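Local coordinates for fiber protein 2 (Human adenovirus type 41, PDB 2BZV) that forms the homotrimeric head of a fiber that projects from the capsid vertices and probably serves to attach the virion to its target cell, at residues Val113-Asn117 and Tyr139-Gly145; Phe76-Asn81 and Ser102-Met108; Thr52-Gly57 and Phe160-Thr164. All blocks are in the same frame, centred on the assembly; numbering follows the deposited sequence.

Overall arrangement
From the N terminus, the first contact segment met is T52-G57, the end of strand 48-57, whose partner F160-T164 arrives only after a further 102 residues; contact 3 thus closes a large loop that encloses the other two contacts. Within it, contact 2 (F76-N81 with S102-M108) closes first, joining the turn after strand 69-76 to the loop that follows strand 93-94. Contact 1 (V113-N117 with Y139-G145) comes next, in series, holding a later part of that loop against the hairpin turn between strands 135-139 and 146-153. Contacts 1 and 2 meet at N78, which accepts a weak hydrogen bond from G145. Contact 3 lies across the chain's centre, about 24 Å from both (centre to centre).

Contact 1 (Val113-Asn117 and Tyr139-Gly145); sequences VYPRN and YNEINSG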
# COMPACT_ATOMS: atom_id res chain seq x y z
N VAL A 113 6.97 12.16 13.51
CA VAL A 113 5.79 11.30 13.47
C VAL A 113 5.95 10.11 14.43
O VAL A 113 4.98 9.71 15.08
CB VAL A 113 5.51 10.83 12.02
CG1 VAL A 113 4.34 9.85 11.96
CG2 VAL A 113 5.25 12.03 11.12
N TYR A 114 7.17 9.56 14.51
CA TYR A 114 7.48 8.42 15.38
C TYR A 114 8.65 8.80 16.29
O TYR A 114 9.79 8.43 16.07
CB TYR A 114 7.85 7.18 14.55
CG TYR A 114 6.98 6.94 13.34
CD1 TYR A 114 5.70 6.40 13.44
CD2 TYR A 114 7.45 7.24 12.07
CE1 TYR A 114 4.91 6.18 12.31
CE2 TYR A 114 6.69 7.03 10.94
CZ TYR A 114 5.43 6.50 11.06
OH TYR A 114 4.69 6.31 9.91
N PRO A 115 8.36 9.59 17.35
CA PRO A 115 9.44 9.99 18.25
C PRO A 115 10.10 8.80 18.91
O PRO A 115 9.45 7.80 19.17
CB PRO A 115 8.72 10.86 19.30
CG PRO A 115 7.51 11.35 18.59
CD PRO A 115 7.07 10.16 17.76
N ARG A 116 11.40 8.91 19.19
CA ARG A 116 12.11 7.78 19.78
C ARG A 116 11.44 7.36 21.08
O ARG A 116 11.12 8.20 21.94
CB ARG A 116 13.59 8.09 20.02
CG ARG A 116 14.41 7.92 18.74
CD ARG A 116 15.88 8.17 18.96
NE ARG A 116 16.11 9.59 19.07
CZ ARG A 116 16.28 10.42 18.04
NH1 ARG A 116 16.45 11.71 18.31
NH2 ARG A 116 16.30 10.00 16.78
N ASN A 117 11.23 6.05 21.21
CA ASN A 117 10.70 5.42 22.40
C ASN A 117 9.23 5.77 22.69
O ASN A 117 8.75 5.47 23.77
CB ASN A 117 11.59 5.72 23.62
CG ASN A 117 12.89 4.95 23.55
OD1 ASN A 117 12.91 3.76 23.21
ND2 ASN A 117 13.99 5.64 23.84
N TYR A 139 8.25 1.69 15.23
CA TYR A 139 9.28 2.58 14.71
C TYR A 139 10.03 3.30 15.82
O TYR A 139 9.43 3.80 16.77
CB TYR A 139 8.64 3.60 13.77
CG TYR A 139 7.88 2.93 12.63
CD1 TYR A 139 8.56 2.30 11.59
CD2 TYR A 139 6.49 2.87 12.63
CE1 TYR A 139 7.86 1.67 10.57
CE2 TYR A 139 5.79 2.24 11.61
CZ TYR A 139 6.49 1.63 10.59
OH TYR A 139 5.83 0.99 9.55
N ASN A 140 11.34 3.35 15.66
CA ASN A 140 12.22 4.17 16.49
C ASN A 140 12.18 3.84 17.98
O ASN A 140 12.32 4.73 18.81
CB ASN A 140 11.96 5.66 16.22
CG ASN A 140 12.29 6.03 14.79
OD1 ASN A 140 13.08 5.36 14.13
ND2 ASN A 140 11.73 7.13 14.32
N GLU A 141 12.04 2.56 18.30
CA GLU A 141 12.17 2.12 19.69
C GLU A 141 13.65 1.94 19.97
O GLU A 141 14.18 0.82 19.96
CB GLU A 141 11.40 0.83 19.91
CG GLU A 141 11.26 0.46 21.39
CD GLU A 141 10.42 -0.79 21.56
OE1 GLU A 141 9.18 -0.68 21.50
OE2 GLU A 141 11.02 -1.87 21.74
N ILE A 142 14.33 3.06 20.18
CA ILE A 142 15.79 3.09 20.26
C ILE A 142 16.16 4.43 20.87
O ILE A 142 15.42 5.41 20.71
CB ILE A 142 16.43 2.87 18.85
CG1 ILE A 142 17.93 2.57 18.94
CG2 ILE A 142 16.12 4.05 17.92
CD1 ILE A 142 18.47 1.92 17.67
N ASN A 143 17.29 4.51 21.58
CA ASN A 143 17.64 5.75 22.27
C ASN A 143 18.29 6.80 21.37
O ASN A 143 18.23 7.99 21.69
CB ASN A 143 18.55 5.46 23.46
CG ASN A 143 17.83 4.74 24.57
OD1 ASN A 143 16.62 4.91 24.76
ND2 ASN A 143 18.58 3.95 25.32
N SER A 144 18.92 6.36 20.28
CA SER A 144 19.65 7.23 19.35
C SER A 144 19.32 6.75 17.95
O SER A 144 19.16 5.54 17.77
CB SER A 144 21.18 7.13 19.55
OG SER A 144 21.61 7.60 20.81
N GLY A 145 19.31 7.62 16.95
CA GLY A 145 19.13 7.14 15.58
C GLY A 145 17.71 6.67 15.33
O GLY A 145 16.74 7.30 15.77
O HOH W 1 7.91 6.06 17.71
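Two irregular segments lie side by side, burying 487 Å² between them, with rings at one end and polar groups at the other. Y114 and Y139, both with chi1 near m, point their CB atoms at the opposing segment; their rings meet obliquely, planes at 41° and centroids 4.6 Å apart, with Y114 CE1 3.7 Å from Y139 CD2. The Y114 hydroxyl is held by I170 N in strand 165-170. N140 has a left-handed backbone (60/36) and an m side chain that sends ND2 to Y114 O (2.9 Å) and to P109 O, while OD1 accepts from A147 N. The N140 carbonyl also faces this segment and receives N117 N (2.9 Å); R116 CA lies 3.2 Å from the same oxygen. Water links P115 O to Y139 O. R116 leaves the backbone through m and t torsions, passing CD 3.3 Å from I142 O, then bends at chi3 (m) so that NH2 reaches G145 O (2.9 Å). N117, left-handed and chi1 m, donates from ND2 to N143 OD1 (2.9 Å). E141 centres an inverse gamma turn, in the connection of the antiparallel beta hairpin formed by strands 135-139 and 146-153 of the fiber knob.

Contact 2 (Phe76-Asn81 and Ser102-Met108); sequences FDNQGN and SNALTFM
An Asx turn at D77 overlaps a type I beta turn from D77 to G80, and together they make the bend by which the chain leaves strand 69-76 and meets S102-M108. D77, chi1 p, folds OD1 back to accept from Q79 N and N81 N (2.9 Å each); G80 N donates to D77 O (3.0 Å), and D77 N to N81 O (2.9 Å). N81 ND2 also donates to D77 OD1 and OD2, 3.2 Å each. Across the contact the register sets G80 beside L105 (CA-CA 4.2 Å) and N81 beside S102 (5.2 Å). N103 is left-handed (53/42) and A104 centres an inverse gamma turn; the successive amides of N103 and A104 both face F76-N81: A104 N donates to G80 O (3.2 Å) and N103 N to OD1 of N81 (2.8 Å), whose chi1 is m. Q79 O lies 3.1 Å from N103 CA. G80 takes positive phi (89/22) and fits tightly; a CB there would be only 2.5 Å from A104 C and L105 N. A 3-10 turn then includes L105-F107, with M108 N bonded to L105 O (3.0 Å). M108 follows with chi1 and chi2 both m, laying SD over one face of the F76 ring, 3.5 Å from F76 CG, with CE 3.8 Å from the ring centroid. The whole joins two long inter-strand loops of the knob by two amide hydrogen bonds and a Met-aromatic contact.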
# COMPACT_ATOMS: atom_id res chain seq x y z
N PHE A 76 19.56 1.76 13.26
CA PHE A 76 20.31 2.64 12.35
C PHE A 76 20.89 3.81 13.14
O PHE A 76 20.32 4.23 14.14
CB PHE A 76 19.40 3.21 11.25
CG PHE A 76 18.74 2.13 10.41
CD1 PHE A 76 19.29 1.74 9.19
CD2 PHE A 76 17.58 1.52 10.83
CE1 PHE A 76 18.68 0.74 8.44
CE2 PHE A 76 16.97 0.53 10.09
CZ PHE A 76 17.52 0.14 8.89
N ASP A 77 22.01 4.33 12.65
CA ASP A 77 22.55 5.56 13.23
C ASP A 77 21.78 6.78 12.72
O ASP A 77 20.85 6.66 11.91
CB ASP A 77 24.08 5.65 13.02
CG ASP A 77 24.51 5.89 11.58
OD1 ASP A 77 23.67 6.25 10.73
OD2 ASP A 77 25.72 5.72 11.32
N ASN A 78 22.14 7.96 13.21
CA ASN A 78 21.42 9.18 12.88
C ASN A 78 21.59 9.62 11.43
O ASN A 78 20.93 10.56 10.99
CB ASN A 78 21.86 10.32 13.83
CG ASN A 78 21.12 10.27 15.17
OD1 ASN A 78 19.88 10.26 15.20
ND2 ASN A 78 21.89 10.29 16.27
N GLN A 79 22.47 8.94 10.69
CA GLN A 79 22.68 9.21 9.27
C GLN A 79 21.98 8.19 8.38
O GLN A 79 22.02 8.30 7.15
CB GLN A 79 24.17 9.25 8.93
CG GLN A 79 24.91 10.49 9.44
CD GLN A 79 25.16 10.51 10.93
OE1 GLN A 79 25.65 9.54 11.53
NE2 GLN A 79 24.84 11.65 11.55
N GLY A 80 21.31 7.20 8.97
CA GLY A 80 20.61 6.18 8.18
C GLY A 80 21.44 4.98 7.80
O GLY A 80 21.11 4.28 6.84
N ASN A 81 22.51 4.70 8.54
CA ASN A 81 23.33 3.51 8.31
C ASN A 81 22.89 2.38 9.22
O ASN A 81 22.73 2.58 10.43
CB ASN A 81 24.81 3.81 8.59
CG ASN A 81 25.35 4.83 7.66
OD1 ASN A 81 25.50 4.58 6.46
ND2 ASN A 81 25.62 6.01 8.18
N SER A 102 24.11 2.83 2.39
CA SER A 102 24.67 3.78 3.34
C SER A 102 23.90 5.10 3.31
O SER A 102 23.35 5.52 2.30
CB SER A 102 26.14 4.06 3.03
OG SER A 102 26.27 4.45 1.69
N ASN A 103 23.91 5.76 4.46
CA ASN A 103 23.41 7.12 4.61
C ASN A 103 21.98 7.28 4.10
O ASN A 103 21.63 8.29 3.48
CB ASN A 103 24.36 8.11 3.94
CG ASN A 103 25.74 8.05 4.56
OD1 ASN A 103 26.75 7.97 3.86
ND2 ASN A 103 25.80 8.06 5.89
N ALA A 104 21.13 6.30 4.40
CA ALA A 104 19.76 6.27 3.87
C ALA A 104 18.81 7.04 4.78
O ALA A 104 17.73 6.55 5.15
CB ALA A 104 19.31 4.84 3.70
N LEU A 105 19.18 8.27 5.13
CA LEU A 105 18.39 9.06 6.07
C LEU A 105 16.94 9.22 5.63
O LEU A 105 16.04 9.18 6.47
CB LEU A 105 19.04 10.44 6.26
CG LEU A 105 18.36 11.37 7.28
CD1 LEU A 105 18.24 10.72 8.66
CD2 LEU A 105 19.12 12.70 7.34
N THR A 106 16.71 9.42 4.34
CA THR A 106 15.35 9.69 3.86
C THR A 106 14.51 8.42 3.70
O THR A 106 13.36 8.51 3.26
CB THR A 106 15.34 10.51 2.55
OG1 THR A 106 15.92 9.73 1.50
CG2 THR A 106 16.09 11.82 2.73
N PHE A 107 15.05 7.27 4.10
CA PHE A 107 14.27 6.05 4.28
C PHE A 107 13.98 5.79 5.76
O PHE A 107 13.29 4.81 6.08
CB PHE A 107 15.01 4.83 3.71
CG PHE A 107 15.08 4.78 2.21
CD1 PHE A 107 14.31 3.85 1.51
CD2 PHE A 107 15.92 5.61 1.48
CE1 PHE A 107 14.37 3.77 0.13
CE2 PHE A 107 15.99 5.53 0.10
CZ PHE A 107 15.21 4.61 -0.57
N MET A 108 14.51 6.60 6.66
CA MET A 108 14.32 6.34 8.09
C MET A 108 12.93 6.77 8.54
O MET A 108 12.38 7.72 7.98
CB MET A 108 15.36 7.09 8.90
CG MET A 108 16.78 6.60 8.63
SD MET A 108 17.10 4.89 9.09
CE MET A 108 16.95 4.02 7.51

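Contact 3 (Thr52-Gly57 and Phe160-Thr164); sequences TITIKG and FHPPT
T52-G57 is extended beta strand, and F160-T164 runs nearly antiparallel to it (165° between end-to-end directions) without being regular strand itself. CA atoms pair T54 with T164 (4.7 Å), K56 with H161 (4.7 Å) and G57 with F160 (5.1 Å). At one end G57 N donates to F160 O (2.8 Å). The prolines P162 and P163 have no amide hydrogen to offer, and waters make up much of the pairing: one joins I53 O to P163 O (2.8 Å each), another accepts from I55 N (2.8 Å) and donates to P162 O (2.7 Å). I55 O receives a weak bond from H161 ND1 (3.4 Å). T54 OG1 and T164 OG1 share a hydrogen bond of 2.7 Å, both chi1 m. T52 OG1 is hydrogen-bonded to H48 of the third subunit. H161, chi1 t, sets a ring face over the all-trans K56 chain, with K56 CG 3.6 Å from its centroid. I55 CG2 meets F160 CE2 (3.6 Å) and P162 CG (3.8 Å). Strand 36-45 pairs with the other edge of T52-G57, W152 of strand 146-153 packs on I55 and P162, and F160-T164 leads into strand 165-170, which takes up regular pairing where A165 bonds to I53.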
# COMPACT_ATOMS: atom_id res chain seq x y z
N THR A 52 7.90 -4.37 2.14
CA THR A 52 7.45 -5.72 2.27
C THR A 52 8.54 -6.53 2.96
O THR A 52 9.73 -6.29 2.81
CB THR A 52 7.12 -6.27 0.93
OG1 THR A 52 6.56 -5.89 -0.19
CG2 THR A 52 7.56 -7.99 0.58
N ILE A 53 8.07 -7.44 3.81
CA ILE A 53 9.00 -8.23 4.61
C ILE A 53 8.56 -9.69 4.64
O ILE A 53 7.41 -10.01 4.96
CB ILE A 53 9.19 -7.65 6.03
CG1 ILE A 53 10.30 -8.40 6.78
CG2 ILE A 53 7.90 -7.58 6.84
CD1 ILE A 53 10.75 -7.68 8.06
N THR A 54 9.52 -10.56 4.34
CA THR A 54 9.35 -12.01 4.38
C THR A 54 10.55 -12.59 5.12
O THR A 54 11.70 -12.31 4.75
CB THR A 54 9.30 -12.60 2.96
OG1 THR A 54 8.27 -11.94 2.22
CG2 THR A 54 9.01 -14.10 3.02
N ILE A 55 10.29 -13.39 6.15
CA ILE A 55 11.36 -14.04 6.89
C ILE A 55 11.10 -15.54 6.88
O ILE A 55 9.96 -15.97 7.08
CB ILE A 55 11.48 -13.45 8.32
CG1 ILE A 55 12.67 -14.06 9.05
CG2 ILE A 55 10.18 -13.61 9.10
CD1 ILE A 55 13.12 -13.31 10.29
N LYS A 56 12.15 -16.31 6.63
CA LYS A 56 12.04 -17.76 6.54
C LYS A 56 13.06 -18.41 7.45
O LYS A 56 14.26 -18.17 7.34
CB LYS A 56 12.27 -18.26 5.11
CG LYS A 56 11.95 -19.74 4.96
CD LYS A 56 12.24 -20.30 3.58
CE LYS A 56 11.92 -21.79 3.51
NZ LYS A 56 11.90 -22.31 2.11
N GLY A 57 12.58 -19.24 8.36
CA GLY A 57 13.49 -19.97 9.25
C GLY A 57 14.04 -21.19 8.53
O GLY A 57 13.30 -21.90 7.85
N PHE A 160 9.23 -21.77 11.53
CA PHE A 160 8.93 -20.35 11.50
C PHE A 160 9.01 -19.85 10.06
O PHE A 160 10.08 -19.80 9.46
CB PHE A 160 9.92 -19.59 12.38
CG PHE A 160 9.63 -18.11 12.44
CD1 PHE A 160 8.49 -17.66 13.08
CD2 PHE A 160 10.47 -17.19 11.84
CE1 PHE A 160 8.20 -16.30 13.15
CE2 PHE A 160 10.20 -15.83 11.91
CZ PHE A 160 9.06 -15.39 12.55
N HIS A 161 7.86 -19.50 9.50
CA HIS A 161 7.81 -18.97 8.17
C HIS A 161 6.48 -18.25 7.95
O HIS A 161 5.55 -18.73 7.29
CB HIS A 161 8.12 -20.06 7.16
CG HIS A 161 8.20 -19.78 5.68
ND1 HIS A 161 8.62 -18.54 5.24
CD2 HIS A 161 8.09 -20.54 4.57
CE1 HIS A 161 8.74 -18.55 3.92
NE2 HIS A 161 8.42 -19.76 3.49
N PRO A 162 6.37 -17.07 8.56
CA PRO A 162 5.12 -16.32 8.52
C PRO A 162 4.82 -15.80 7.13
O PRO A 162 5.73 -15.68 6.31
CB PRO A 162 5.38 -15.13 9.46
CG PRO A 162 6.80 -15.14 9.79
CD PRO A 162 7.43 -16.39 9.32
N PRO A 163 3.56 -15.48 6.85
CA PRO A 163 3.22 -14.88 5.56
C PRO A 163 3.93 -13.53 5.39
O PRO A 163 4.22 -12.85 6.37
CB PRO A 163 1.70 -14.68 5.64
CG PRO A 163 1.26 -15.09 6.97
CD PRO A 163 2.40 -15.63 7.74
N THR A 164 4.20 -13.18 4.15
CA THR A 164 4.73 -11.87 3.82
C THR A 164 3.81 -10.78 4.35
O THR A 164 2.57 -10.92 4.32
CB THR A 164 4.84 -11.74 2.29
OG1 THR A 164 5.75 -12.73 1.81
CG2 THR A 164 5.32 -10.36 1.91
O HOH W 2 6.29 -11.21 7.24
O HOH W 3 7.53 -13.62 6.53
O HOH W 4 9.77 -20.31 0.43